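Local atomic coordinates of uncharacterized protein (Klebsiella pneumoniae, PDB entry 2A2L), a protein that is of unknown function but belongs to the HbpS-like family of haem-degrading proteins, so a role connected with haem is possible though unproven. Residues Ser38-Gly43 and Asn65-Ala70. Residues are numbered along the deposited sequence; the frame is centred on the assembly and turned at random.
Sequences SVVDRG and NKAWSA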
ATOM      1  N   SER A  38       8.993  22.323   1.462  1.00 24.03           N
ATOM      2  CA  SER A  38       9.848  21.144   1.540  1.00 23.78           C
ATOM      3  C   SER A  38      11.083  21.340   0.714  1.00 23.64           C
ATOM      4  O   SER A  38      11.046  22.098  -0.241  1.00 23.58           O
ATOM      5  CB  SER A  38       9.104  19.902   1.116  1.00 23.74           C
ATOM      6  OG  SER A  38       7.910  19.805   1.856  1.00 23.69           O
ATOM      7  N   VAL A  39      12.177  20.689   1.128  1.00 23.45           N
ATOM      8  CA  VAL A  39      13.421  20.622   0.365  1.00 23.29           C
ATOM      9  C   VAL A  39      13.944  19.211   0.435  1.00 23.23           C
ATOM     10  O   VAL A  39      14.044  18.634   1.511  1.00 23.22           O
ATOM     11  CB  VAL A  39      14.573  21.539   0.920  1.00 23.33           C
ATOM     12  CG1 VAL A  39      15.812  21.473  -0.019  1.00 23.20           C
ATOM     13  CG2 VAL A  39      14.132  22.978   1.072  1.00 23.12           C
ATOM     14  N   VAL A  40      14.296  18.661  -0.720  1.00 23.15           N
ATOM     15  CA  VAL A  40      14.959  17.363  -0.779  1.00 23.04           C
ATOM     16  C   VAL A  40      16.410  17.564  -1.189  1.00 23.03           C
ATOM     17  O   VAL A  40      16.733  18.505  -1.930  1.00 22.94           O
ATOM     18  CB  VAL A  40      14.236  16.392  -1.749  1.00 23.11           C
ATOM     19  CG1 VAL A  40      12.839  16.025  -1.186  1.00 22.99           C
ATOM     20  CG2 VAL A  40      14.108  17.003  -3.164  1.00 23.03           C
ATOM     21  N   ASP A  41      17.291  16.697  -0.698  1.00 22.94           N
ATOM     22  CA  ASP A  41      18.667  16.700  -1.198  1.00 22.88           C
ATOM     23  C   ASP A  41      18.806  16.083  -2.608  1.00 22.82           C
ATOM     24  O   ASP A  41      17.798  15.720  -3.243  1.00 22.76           O
ATOM     25  CB  ASP A  41      19.628  16.089  -0.176  1.00 22.87           C
ATOM     26  CG  ASP A  41      19.520  14.573  -0.064  1.00 22.94           C
ATOM     27  OD1 ASP A  41      19.033  13.914  -1.008  1.00 33.87           O
ATOM     28  OD2 ASP A  41      19.989  14.030   0.966  1.00 23.71           O
ATOM     29  N   ARG A  42      20.050  15.966  -3.074  1.00 22.72           N
ATOM     30  CA  ARG A  42      20.391  15.582  -4.464  1.00 22.63           C
ATOM     31  C   ARG A  42      19.894  14.187  -4.921  1.00 22.58           C
ATOM     32  O   ARG A  42      19.673  13.937  -6.120  1.00 22.50           O
ATOM     33  CB  ARG A  42      21.910  15.678  -4.617  1.00 22.64           C
ATOM     34  CG  ARG A  42      22.499  15.266  -5.944  1.00 22.67           C
ATOM     35  CD  ARG A  42      22.966  13.818  -5.944  1.00 23.33           C
ATOM     36  NE  ARG A  42      22.814  13.242  -7.274  1.00 13.72           N
ATOM     37  CZ  ARG A  42      22.950  13.939  -8.392  1.00 22.43           C
ATOM     38  NH1 ARG A  42      23.257  15.223  -8.348  1.00 21.36           N
ATOM     39  NH2 ARG A  42      22.780  13.348  -9.568  1.00 60.60           N
ATOM     40  N   GLY A  43      19.748  13.281  -3.962  1.00 22.48           N
ATOM     41  CA  GLY A  43      19.139  11.978  -4.238  1.00 22.41           C
ATOM     42  C   GLY A  43      17.622  11.951  -4.128  1.00 22.32           C
ATOM     43  O   GLY A  43      17.011  10.909  -4.285  1.00 22.31           O
ATOM     44  N   ASN A  65       6.304  15.895  -2.312  1.00 21.94           N
ATOM     45  CA  ASN A  65       6.393  15.256  -3.625  1.00 21.84           C
ATOM     46  C   ASN A  65       6.642  16.177  -4.794  1.00 21.75           C
ATOM     47  O   ASN A  65       7.196  15.753  -5.796  1.00 21.69           O
ATOM     48  CB  ASN A  65       5.197  14.368  -3.874  1.00 21.81           C
ATOM     49  CG  ASN A  65       5.105  13.283  -2.869  1.00 21.95           C
ATOM     50  OD1 ASN A  65       6.127  12.684  -2.477  1.00 24.69           O
ATOM     51  ND2 ASN A  65       3.897  13.023  -2.412  1.00 15.60           N
ATOM     52  N   LYS A  66       6.236  17.433  -4.654  1.00 21.68           N
ATOM     53  CA  LYS A  66       6.627  18.458  -5.608  1.00 21.67           C
ATOM     54  C   LYS A  66       8.125  18.602  -5.612  1.00 21.66           C
ATOM     55  O   LYS A  66       8.699  18.753  -6.664  1.00 21.65           O
ATOM     56  CB  LYS A  66       5.970  19.808  -5.300  1.00 21.65           C
ATOM     57  CG  LYS A  66       4.487  19.863  -5.633  1.00 21.56           C
ATOM     58  CD  LYS A  66       3.853  21.145  -5.118  1.00 16.54           C
ATOM     59  CE  LYS A  66       2.528  21.462  -5.806  1.00 15.32           C
ATOM     60  NZ  LYS A  66       1.967  22.724  -5.232  1.00 14.14           N
ATOM     61  N   ALA A  67       8.762  18.529  -4.443  1.00 21.70           N
ATOM     62  CA  ALA A  67      10.220  18.664  -4.391  1.00 21.77           C
ATOM     63  C   ALA A  67      10.846  17.432  -5.042  1.00 21.81           C
ATOM     64  O   ALA A  67      11.710  17.539  -5.921  1.00 21.83           O
ATOM     65  CB  ALA A  67      10.725  18.849  -2.945  1.00 21.72           C
ATOM     66  N   TRP A  68      10.389  16.261  -4.613  1.00 21.86           N
ATOM     67  CA  TRP A  68      10.889  15.012  -5.152  1.00 21.89           C
ATOM     68  C   TRP A  68      10.648  14.905  -6.652  1.00 21.96           C
ATOM     69  O   TRP A  68      11.493  14.363  -7.363  1.00 21.99           O
ATOM     70  CB  TRP A  68      10.322  13.814  -4.392  1.00 21.85           C
ATOM     71  CG  TRP A  68      10.782  12.497  -4.937  1.00 21.87           C
ATOM     72  CD1 TRP A  68      11.876  11.766  -4.534  1.00  8.48           C
ATOM     73  CD2 TRP A  68      10.159  11.745  -5.982  1.00 15.39           C
ATOM     74  NE1 TRP A  68      11.970  10.616  -5.271  1.00 24.69           N
ATOM     75  CE2 TRP A  68      10.936  10.579  -6.175  1.00 23.33           C
ATOM     76  CE3 TRP A  68       9.047  11.967  -6.811  1.00 10.84           C
ATOM     77  CZ2 TRP A  68      10.624   9.620  -7.143  1.00 10.27           C
ATOM     78  CZ3 TRP A  68       8.743  11.016  -7.782  1.00 14.18           C
ATOM     79  CH2 TRP A  68       9.530   9.852  -7.935  1.00 17.27           C
ATOM     80  N   SER A  69       9.517  15.430  -7.130  1.00 21.99           N
ATOM     81  CA  SER A  69       9.236  15.462  -8.562  1.00 22.11           C
ATOM     82  C   SER A  69      10.145  16.430  -9.312  1.00 22.18           C
ATOM     83  O   SER A  69      10.700  16.097 -10.354  1.00 22.19           O
ATOM     84  CB  SER A  69       7.774  15.826  -8.819  1.00 22.08           C
ATOM     85  OG  SER A  69       6.904  14.772  -8.463  1.00 22.07           O
ATOM     86  N   ALA A  70      10.289  17.632  -8.769  1.00 22.30           N
ATOM     87  CA  ALA A  70      11.211  18.616  -9.306  1.00 22.48           C
ATOM     88  C   ALA A  70      12.677  18.142  -9.407  1.00 22.56           C
ATOM     89  O   ALA A  70      13.381  18.468 -10.371  1.00 22.64           O
ATOM     90  CB  ALA A  70      11.118  19.883  -8.521  1.00 22.42           C
TER
HETATM   91  O   HOH W   1      14.354   9.061  -4.672  1.00 13.57           O
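Strand 38-41, carrying S38 and V40, packs against helix 65-70 with the axes 7.3 Å apart at closest and their N-to-C directions 37° apart, near enough for A67 to meet the strand directly. The A67 methyl faces the strand and packs against both branches of V40, with CB 3.9 Å from V40 CG1 and from V40 CG2. With chi1 -67° CG1 stands anti to the carbonyl carbon, and CG2, between N and C, touches the helix backbone 3.7 Å from A67 O. S38 flanks the same methyl, its O 4.2 Å from A67 CB, while its hydroxyl turns to S63 one helical turn earlier. No direct hydrogen bond joins the two segments. At D41 the chain makes an Asx turn, G43 N to D41 OD1 at 3.1 Å; nearby a water in the indole plane accepts from W68 NE1 at 2.9 Å and may also bond G43 O, a longer, unsettled link. R100 makes a cation-pi contact with W68, and S58 of a neighbouring subunit packs on it. The 65-70 part of helix 59-72 is buried against one face of the antiparallel sheet, where strand 36-41 is hydrogen-bonded between strands 46-51 and 116-123; A119 of the latter touches both V40 and A70.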